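Local coordinates for arginine decarboxylase (PDB 3NZP), which probably catalyses the pyridoxal-phosphate-dependent decarboxylation of arginine to agmatine, an early step of polyamine biosynthesis, at residues Pro335-Phe340 and Arg439-Phe444; Ala476-Ile481 and Leu497-Val502. All coordinates share one frame; numbering follows the deposited sequence.

How the contacts relate
Contacts 1 and 2, centres about 7 Å apart, lie side by side in the mixed beta sheet, separate from the eight-stranded pyridoxal-binding barrel. Strand 438-442 joins them: it pairs antiparallel with 335-340 and, on its other side, parallel with the weakly bonded strand 479-480. Two probable backbone hydrogen bonds are the evidence: Trp479 N to Tyr440 O (2.9 Å) and Val442 N to Trp479 O (3.0 Å). Contact 2 ties 476-481 to the loop 497-502 and lies away from the cofactor; in contact 1 the Leu441 side chain is about 14 Å from bound pyridoxal phosphate and about 11 Å from that of Cys483, the predicted proton donor. Both contacts touch the second subunit.

Contact 1 (Pro335-Phe340 and Arg439-Phe444); sequences PVLELF and RYLVNF
A classic beta bulge marks this antiparallel pairing of strands 330-341 and 438-442 in the mixed beta sheet beside the barrel: two consecutive residues, Leu337 and Glu338, stand opposite the single residue Leu441. Leu337 N and Glu338 O both bond to the Leu441 backbone, the first to its O and the second to its N. The extra residue shifts the register, so that Val336 pairs with Val442 before the bulge and Leu339 with Tyr440 after it. Arg439 N to Phe340 O (2.7 Å) and Asn443 N to Pro335 O (3.0 Å) fasten the two ends, and the segment axes run at 131°, far from strictly antiparallel.

On the face carrying Val336, Leu339, Tyr440 and Val442, the Tyr440 ring is the platform. Tyr440 CG stands anti to its carbonyl carbon (chi1 -62°), and the ring lies alongside Leu339, pointing the same way. Val336 CG1 sits at the ring's edge, near its plane, and meets Tyr440 CB. The phenol OH is hydrogen-bonded to His500 O, which gives the hydroxyl a backbone partner in the loop 497-502. On the other face, Leu441 CD2 packs against Glu338 CB, and Phe134 of the second subunit adjoins Leu441. At the Pro335 end, the Leu337 branch crosses Asn443, CD1 resting 3.5 Å from Asn443 CB. Over the Tyr440 ring, Leu339 CD1 makes a CH-pi contact 3.6 Å from the centroid and only 6° off the ring normal.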
ATOM      1  N   PRO B 335       6.154   9.954 -19.060  1.00 48.16           N
ATOM      2  CA  PRO B 335       5.873  10.018 -20.498  1.00 45.13           C
ATOM      3  C   PRO B 335       4.880   8.944 -20.960  1.00 42.67           C
ATOM      4  O   PRO B 335       4.867   7.831 -20.435  1.00 37.78           O
ATOM      5  CB  PRO B 335       7.259   9.844 -21.120  1.00 34.48           C
ATOM      6  CG  PRO B 335       7.932   8.925 -20.176  1.00 36.65           C
ATOM      7  CD  PRO B 335       7.533   9.481 -18.820  1.00 48.69           C
ATOM      8  N   VAL B 336       4.048   9.279 -21.942  1.00 38.81           N
ATOM      9  CA  VAL B 336       3.077   8.316 -22.438  1.00 40.05           C
ATOM     10  C   VAL B 336       3.766   7.352 -23.388  1.00 42.76           C
ATOM     11  O   VAL B 336       4.212   7.754 -24.454  1.00 45.11           O
ATOM     12  CB  VAL B 336       1.933   8.979 -23.214  1.00 42.62           C
ATOM     13  CG1 VAL B 336       0.849   7.947 -23.497  1.00 37.86           C
ATOM     14  CG2 VAL B 336       1.362  10.141 -22.430  1.00 42.73           C
ATOM     15  N   LEU B 337       3.848   6.080 -23.002  1.00 40.98           N
ATOM     16  CA  LEU B 337       4.488   5.060 -23.826  1.00 39.97           C
ATOM     17  C   LEU B 337       3.664   4.682 -25.040  1.00 53.20           C
ATOM     18  O   LEU B 337       4.119   4.856 -26.163  1.00 69.55           O
ATOM     19  CB  LEU B 337       4.761   3.818 -23.005  1.00 39.17           C
ATOM     20  CG  LEU B 337       5.603   4.095 -21.762  1.00 31.37           C
ATOM     21  CD1 LEU B 337       5.715   2.849 -20.884  1.00 27.79           C
ATOM     22  CD2 LEU B 337       6.961   4.573 -22.217  1.00 35.75           C
ATOM     23  N   GLU B 338       2.470   4.138 -24.836  1.00 63.11           N
ATOM     24  CA  GLU B 338       1.627   3.773 -25.973  1.00 71.94           C
ATOM     25  C   GLU B 338       0.252   4.401 -25.884  1.00 75.84           C
ATOM     26  O   GLU B 338      -0.134   4.943 -24.846  1.00 74.60           O
ATOM     27  CB  GLU B 338       1.480   2.252 -26.093  1.00 77.98           C
ATOM     28  CG  GLU B 338       2.611   1.561 -26.854  1.00 85.54           C
ATOM     29  CD  GLU B 338       2.371   0.068 -27.020  1.00 89.46           C
ATOM     30  OE1 GLU B 338       2.473  -0.676 -26.012  1.00 91.32           O
ATOM     31  OE2 GLU B 338       2.065  -0.363 -28.152  1.00 90.92           O
ATOM     32  N   LEU B 339      -0.488   4.320 -26.983  1.00 78.06           N
ATOM     33  CA  LEU B 339      -1.831   4.886 -27.043  1.00 76.43           C
ATOM     34  C   LEU B 339      -2.849   3.846 -27.500  1.00 77.18           C
ATOM     35  O   LEU B 339      -3.232   3.813 -28.670  1.00 79.70           O
ATOM     36  CB  LEU B 339      -1.859   6.066 -28.014  1.00 76.48           C
ATOM     37  CG  LEU B 339      -2.365   7.424 -27.523  1.00 77.65           C
ATOM     38  CD1 LEU B 339      -3.681   7.253 -26.771  1.00 80.68           C
ATOM     39  CD2 LEU B 339      -1.317   8.050 -26.629  1.00 82.52           C
ATOM     40  N   PHE B 340      -3.289   2.997 -26.579  1.00 77.12           N
ATOM     41  CA  PHE B 340      -4.272   1.973 -26.912  1.00 75.79           C
ATOM     42  C   PHE B 340      -5.655   2.573 -27.093  1.00 78.02           C
ATOM     43  O   PHE B 340      -6.274   3.003 -26.125  1.00 82.36           O
ATOM     44  CB  PHE B 340      -4.332   0.920 -25.817  1.00 73.34           C
ATOM     45  CG  PHE B 340      -3.087   0.109 -25.694  1.00 79.61           C
ATOM     46  CD1 PHE B 340      -3.043  -0.984 -24.836  1.00 82.12           C
ATOM     47  CD2 PHE B 340      -1.957   0.424 -26.445  1.00 77.14           C
ATOM     48  CE1 PHE B 340      -1.896  -1.755 -24.737  1.00 90.72           C
ATOM     49  CE2 PHE B 340      -0.810  -0.337 -26.353  1.00 84.31           C
ATOM     50  CZ  PHE B 340      -0.773  -1.431 -25.495  1.00 89.35           C
ATOM     51  N   ARG B 439      -6.876   4.809 -24.200  1.00 69.64           N
ATOM     52  CA  ARG B 439      -6.238   4.457 -22.937  1.00 63.36           C
ATOM     53  C   ARG B 439      -4.760   4.779 -23.075  1.00 63.20           C
ATOM     54  O   ARG B 439      -4.061   4.125 -23.846  1.00 61.11           O
ATOM     55  CB  ARG B 439      -6.412   2.970 -22.657  1.00 49.45           C
ATOM     56  CG  ARG B 439      -7.808   2.593 -22.212  1.00 65.37           C
ATOM     57  CD  ARG B 439      -8.564   1.739 -23.215  1.00 76.17           C
ATOM     58  NE  ARG B 439      -9.066   0.519 -22.573  1.00 93.58           N
ATOM     59  CZ  ARG B 439     -10.149  -0.159 -22.951  1.00 97.55           C
ATOM     60  NH1 ARG B 439     -10.876   0.255 -23.983  1.00 98.26           N
ATOM     61  NH2 ARG B 439     -10.497  -1.263 -22.297  1.00 91.90           N
ATOM     62  N   TYR B 440      -4.293   5.790 -22.338  1.00 63.09           N
ATOM     63  CA  TYR B 440      -2.889   6.206 -22.391  1.00 57.67           C
ATOM     64  C   TYR B 440      -2.030   5.423 -21.411  1.00 55.60           C
ATOM     65  O   TYR B 440      -2.244   5.473 -20.205  1.00 52.53           O
ATOM     66  CB  TYR B 440      -2.747   7.698 -22.094  1.00 54.26           C
ATOM     67  CG  TYR B 440      -3.448   8.612 -23.078  1.00 55.46           C
ATOM     68  CD1 TYR B 440      -4.838   8.592 -23.215  1.00 51.20           C
ATOM     69  CD2 TYR B 440      -2.722   9.510 -23.863  1.00 50.81           C
ATOM     70  CE1 TYR B 440      -5.489   9.443 -24.105  1.00 44.69           C
ATOM     71  CE2 TYR B 440      -3.360  10.367 -24.755  1.00 51.00           C
ATOM     72  CZ  TYR B 440      -4.743  10.327 -24.869  1.00 54.79           C
ATOM     73  OH  TYR B 440      -5.384  11.180 -25.739  1.00 57.37           O
ATOM     74  N   LEU B 441      -1.050   4.706 -21.950  1.00 57.30           N
ATOM     75  CA  LEU B 441      -0.134   3.905 -21.158  1.00 54.68           C
ATOM     76  C   LEU B 441       1.018   4.796 -20.700  1.00 54.97           C
ATOM     77  O   LEU B 441       1.837   5.219 -21.516  1.00 46.76           O
ATOM     78  CB  LEU B 441       0.394   2.763 -22.014  1.00 63.58           C
ATOM     79  CG  LEU B 441       1.357   1.803 -21.324  1.00 74.13           C
ATOM     80  CD1 LEU B 441       0.584   0.962 -20.327  1.00 71.50           C
ATOM     81  CD2 LEU B 441       2.040   0.923 -22.359  1.00 65.20           C
ATOM     82  N   VAL B 442       1.077   5.080 -19.400  1.00 60.08           N
ATOM     83  CA  VAL B 442       2.126   5.939 -18.850  1.00 63.85           C
ATOM     84  C   VAL B 442       3.244   5.141 -18.213  1.00 61.65           C
ATOM     85  O   VAL B 442       3.007   4.191 -17.469  1.00 56.03           O
ATOM     86  CB  VAL B 442       1.585   6.904 -17.775  1.00 66.90           C
ATOM     87  CG1 VAL B 442       2.367   8.209 -17.809  1.00 67.15           C
ATOM     88  CG2 VAL B 442       0.105   7.151 -17.978  1.00 82.29           C
ATOM     89  N   ASN B 443       4.468   5.560 -18.495  1.00 67.02           N
ATOM     90  CA  ASN B 443       5.653   4.896 -17.978  1.00 69.79           C
ATOM     91  C   ASN B 443       5.873   5.161 -16.495  1.00 68.27           C
ATOM     92  O   ASN B 443       6.738   5.953 -16.121  1.00 67.75           O
ATOM     93  CB  ASN B 443       6.887   5.363 -18.756  1.00 67.40           C
ATOM     94  CG  ASN B 443       8.102   4.492 -18.506  1.00 63.92           C
ATOM     95  OD1 ASN B 443       9.202   4.811 -18.960  1.00 66.05           O
ATOM     96  ND2 ASN B 443       7.909   3.382 -17.788  1.00 51.05           N
ATOM     97  N   PHE B 444       5.086   4.517 -15.648  1.00 61.93           N
ATOM     98  CA  PHE B 444       5.257   4.696 -14.217  1.00 62.83           C
ATOM     99  C   PHE B 444       4.446   3.622 -13.528  1.00 67.36           C
ATOM    100  O   PHE B 444       3.841   2.781 -14.189  1.00 64.99           O
ATOM    101  CB  PHE B 444       4.783   6.077 -13.764  1.00 53.13           C
ATOM    102  CG  PHE B 444       3.304   6.181 -13.611  1.00 66.75           C
ATOM    103  CD1 PHE B 444       2.465   5.965 -14.702  1.00 78.08           C
ATOM    104  CD2 PHE B 444       2.741   6.477 -12.375  1.00 69.50           C
ATOM    105  CE1 PHE B 444       1.076   6.039 -14.568  1.00 77.45           C
ATOM    106  CE2 PHE B 444       1.354   6.555 -12.224  1.00 74.95           C
ATOM    107  CZ  PHE B 444       0.518   6.336 -13.326  1.00 78.89           C
TER

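Contact 2 (Ala476-Ile481 and Leu497-Val502); sequences ASIWDI and LFLHDV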
ATOM      1  N   ALA B 476     -10.029  10.089 -22.021  1.00 72.70           N
ATOM      2  CA  ALA B 476      -8.988   9.147 -21.641  1.00 72.37           C
ATOM      3  C   ALA B 476      -9.122   8.442 -20.294  1.00 70.97           C
ATOM      4  O   ALA B 476      -9.884   8.849 -19.419  1.00 72.73           O
ATOM      5  CB  ALA B 476      -7.640   9.857 -21.705  1.00 76.13           C
ATOM      6  N   SER B 477      -8.362   7.363 -20.148  1.00 69.40           N
ATOM      7  CA  SER B 477      -8.319   6.595 -18.911  1.00 66.76           C
ATOM      8  C   SER B 477      -6.911   6.032 -18.873  1.00 66.67           C
ATOM      9  O   SER B 477      -6.661   4.921 -19.334  1.00 76.49           O
ATOM     10  CB  SER B 477      -9.358   5.475 -18.931  1.00 56.24           C
ATOM     11  OG  SER B 477      -9.231   4.694 -20.098  1.00 63.30           O
ATOM     12  N   ILE B 478      -5.989   6.825 -18.338  1.00 66.89           N
ATOM     13  CA  ILE B 478      -4.579   6.448 -18.256  1.00 70.28           C
ATOM     14  C   ILE B 478      -4.257   5.287 -17.326  1.00 63.73           C
ATOM     15  O   ILE B 478      -4.731   5.237 -16.198  1.00 58.53           O
ATOM     16  CB  ILE B 478      -3.711   7.644 -17.803  1.00 68.20           C
ATOM     17  CG1 ILE B 478      -4.128   8.107 -16.416  1.00 64.88           C
ATOM     18  CG2 ILE B 478      -3.892   8.820 -18.751  1.00 70.71           C
ATOM     19  CD1 ILE B 478      -3.404   9.362 -15.983  1.00 73.99           C
ATOM     20  N   TRP B 479      -3.449   4.348 -17.810  1.00 62.70           N
ATOM     21  CA  TRP B 479      -3.052   3.208 -17.001  1.00 63.41           C
ATOM     22  C   TRP B 479      -1.537   2.991 -17.060  1.00 60.37           C
ATOM     23  O   TRP B 479      -0.887   3.325 -18.053  1.00 54.06           O
ATOM     24  CB  TRP B 479      -3.804   1.945 -17.429  1.00 73.67           C
ATOM     25  CG  TRP B 479      -3.689   1.577 -18.866  1.00 95.14           C
ATOM     26  CD1 TRP B 479      -2.563   1.628 -19.645  1.00104.54           C
ATOM     27  CD2 TRP B 479      -4.709   0.973 -19.674  1.00102.91           C
ATOM     28  NE1 TRP B 479      -2.817   1.085 -20.882  1.00107.79           N
ATOM     29  CE2 TRP B 479      -4.123   0.675 -20.930  1.00106.44           C
ATOM     30  CE3 TRP B 479      -6.056   0.653 -19.458  1.00100.68           C
ATOM     31  CZ2 TRP B 479      -4.840   0.064 -21.966  1.00100.94           C
ATOM     32  CZ3 TRP B 479      -6.769   0.044 -20.488  1.00101.34           C
ATOM     33  CH2 TRP B 479      -6.157  -0.242 -21.729  1.00102.48           C
ATOM     34  N   ASP B 480      -0.972   2.455 -15.981  1.00 56.11           N
ATOM     35  CA  ASP B 480       0.464   2.225 -15.917  1.00 56.50           C
ATOM     36  C   ASP B 480       0.883   0.884 -16.519  1.00 55.53           C
ATOM     37  O   ASP B 480       0.044   0.047 -16.852  1.00 53.95           O
ATOM     38  CB  ASP B 480       0.952   2.308 -14.469  1.00 58.07           C
ATOM     39  CG  ASP B 480       0.584   1.082 -13.654  1.00 67.49           C
ATOM     40  OD1 ASP B 480       0.939   1.034 -12.451  1.00 63.80           O
ATOM     41  OD2 ASP B 480      -0.056   0.160 -14.213  1.00 73.65           O
ATOM     42  N   ILE B 481       2.191   0.689 -16.651  1.00 56.20           N
ATOM     43  CA  ILE B 481       2.736  -0.534 -17.216  1.00 57.18           C
ATOM     44  C   ILE B 481       2.802  -1.633 -16.169  1.00 61.26           C
ATOM     45  O   ILE B 481       3.844  -1.874 -15.575  1.00 63.93           O
ATOM     46  CB  ILE B 481       4.137  -0.286 -17.781  1.00 57.28           C
ATOM     47  CG1 ILE B 481       4.990   0.428 -16.724  1.00 61.46           C
ATOM     48  CG2 ILE B 481       4.037   0.542 -19.057  1.00 55.88           C
ATOM     49  CD1 ILE B 481       6.484   0.498 -17.032  1.00 63.88           C
ATOM     50  N   LEU B 497     -11.803  12.860 -17.769  1.00 65.72           N
ATOM     51  CA  LEU B 497     -10.457  13.231 -18.182  1.00 56.96           C
ATOM     52  C   LEU B 497     -10.308  13.233 -19.693  1.00 51.76           C
ATOM     53  O   LEU B 497     -10.668  12.265 -20.358  1.00 45.19           O
ATOM     54  CB  LEU B 497      -9.437  12.266 -17.578  1.00 58.91           C
ATOM     55  CG  LEU B 497      -7.961  12.630 -17.781  1.00 62.59           C
ATOM     56  CD1 LEU B 497      -7.626  13.889 -16.977  1.00 51.53           C
ATOM     57  CD2 LEU B 497      -7.084  11.458 -17.337  1.00 64.06           C
ATOM     58  N   PHE B 498      -9.781  14.331 -20.229  1.00 56.38           N
ATOM     59  CA  PHE B 498      -9.560  14.465 -21.670  1.00 59.97           C
ATOM     60  C   PHE B 498      -8.122  14.838 -21.990  1.00 61.35           C
ATOM     61  O   PHE B 498      -7.607  15.828 -21.462  1.00 64.75           O
ATOM     62  CB  PHE B 498     -10.492  15.522 -22.277  1.00 55.96           C
ATOM     63  CG  PHE B 498     -11.926  15.105 -22.306  1.00 53.58           C
ATOM     64  CD1 PHE B 498     -12.744  15.315 -21.204  1.00 50.52           C
ATOM     65  CD2 PHE B 498     -12.439  14.425 -23.406  1.00 57.21           C
ATOM     66  CE1 PHE B 498     -14.054  14.848 -21.190  1.00 55.20           C
ATOM     67  CE2 PHE B 498     -13.748  13.953 -23.405  1.00 60.47           C
ATOM     68  CZ  PHE B 498     -14.559  14.162 -22.292  1.00 61.00           C
ATOM     69  N   LEU B 499      -7.487  14.042 -22.851  1.00 56.95           N
ATOM     70  CA  LEU B 499      -6.100  14.274 -23.268  1.00 61.71           C
ATOM     71  C   LEU B 499      -6.020  14.493 -24.767  1.00 63.05           C
ATOM     72  O   LEU B 499      -6.870  14.015 -25.515  1.00 65.97           O
ATOM     73  CB  LEU B 499      -5.223  13.081 -22.903  1.00 61.63           C
ATOM     74  CG  LEU B 499      -5.106  12.846 -21.405  1.00 55.75           C
ATOM     75  CD1 LEU B 499      -4.443  11.514 -21.159  1.00 55.59           C
ATOM     76  CD2 LEU B 499      -4.318  13.992 -20.780  1.00 46.87           C
ATOM     77  N   HIS B 500      -4.987  15.201 -25.206  1.00 62.84           N
ATOM     78  CA  HIS B 500      -4.824  15.475 -26.625  1.00 68.50           C
ATOM     79  C   HIS B 500      -4.463  14.222 -27.415  1.00 68.30           C
ATOM     80  O   HIS B 500      -3.743  13.351 -26.930  1.00 66.62           O
ATOM     81  CB  HIS B 500      -3.759  16.558 -26.831  1.00 71.27           C
ATOM     82  CG  HIS B 500      -3.942  17.755 -25.949  1.00 83.77           C
ATOM     83  ND1 HIS B 500      -3.609  17.748 -24.611  1.00 90.19           N
ATOM     84  CD2 HIS B 500      -4.451  18.984 -26.202  1.00 83.89           C
ATOM     85  CE1 HIS B 500      -3.903  18.920 -24.079  1.00 89.22           C
ATOM     86  NE2 HIS B 500      -4.416  19.689 -25.024  1.00 90.03           N
ATOM     87  N   ASP B 501      -4.987  14.128 -28.630  1.00 73.41           N
ATOM     88  CA  ASP B 501      -4.710  12.985 -29.488  1.00 72.31           C
ATOM     89  C   ASP B 501      -3.328  13.187 -30.085  1.00 68.17           C
ATOM     90  O   ASP B 501      -3.171  13.901 -31.069  1.00 68.84           O
ATOM     91  CB  ASP B 501      -5.744  12.901 -30.611  1.00 74.31           C
ATOM     92  CG  ASP B 501      -5.562  11.671 -31.471  1.00 71.71           C
ATOM     93  OD1 ASP B 501      -6.347  11.488 -32.420  1.00 78.66           O
ATOM     94  OD2 ASP B 501      -4.629  10.887 -31.192  1.00 71.65           O
ATOM     95  N   VAL B 502      -2.325  12.562 -29.490  1.00 63.89           N
ATOM     96  CA  VAL B 502      -0.968  12.723 -29.980  1.00 66.71           C
ATOM     97  C   VAL B 502      -0.407  11.435 -30.568  1.00 68.86           C
ATOM     98  O   VAL B 502      -0.980  10.363 -30.390  1.00 64.49           O
ATOM     99  CB  VAL B 502      -0.043  13.197 -28.847  1.00 67.14           C
ATOM    100  CG1 VAL B 502      -0.482  14.573 -28.356  1.00 60.75           C
ATOM    101  CG2 VAL B 502      -0.083  12.191 -27.709  1.00 61.51           C
TER
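The backbones of Ala476 and Leu497 are joined by one hydrogen bond, Ala476 N to Leu497 O at 2.8 Å, with 147° at the hydrogen and the donor tilted 28° from the carbonyl plane. The closest CA pair is Ala476 and Phe498, 5.3 Å apart; beyond it the segments diverge, and no ladder of bonds follows.

Leu499 carries the apolar part. With CG beside the backbone N (chi1 -64°), Leu499 brings that atom to 3.9 Å from Ala476 CB, and its CD1 branch meets two partners: Ala476 CB at 3.6 Å and Ile478 CG2 at 3.7 Å. The Ile478 and Leu499 side chains cross at about a right angle. Leu497 adds a looser approach, its CD2 lying 4.4 Å from Ile478 CG2. Strand 510-513 adjoins this apolar group through Leu511, which touches both Ile478 and Leu499, and Pro464 also packs on Leu499. The Leu499 backbone is in turn hydrogen-bonded to that of Arg474.

With one polar link and otherwise methyl-to-methyl packing, the chemistry implies that the loop is joined to the approach to strand 479-480 mainly by buried apolar contact.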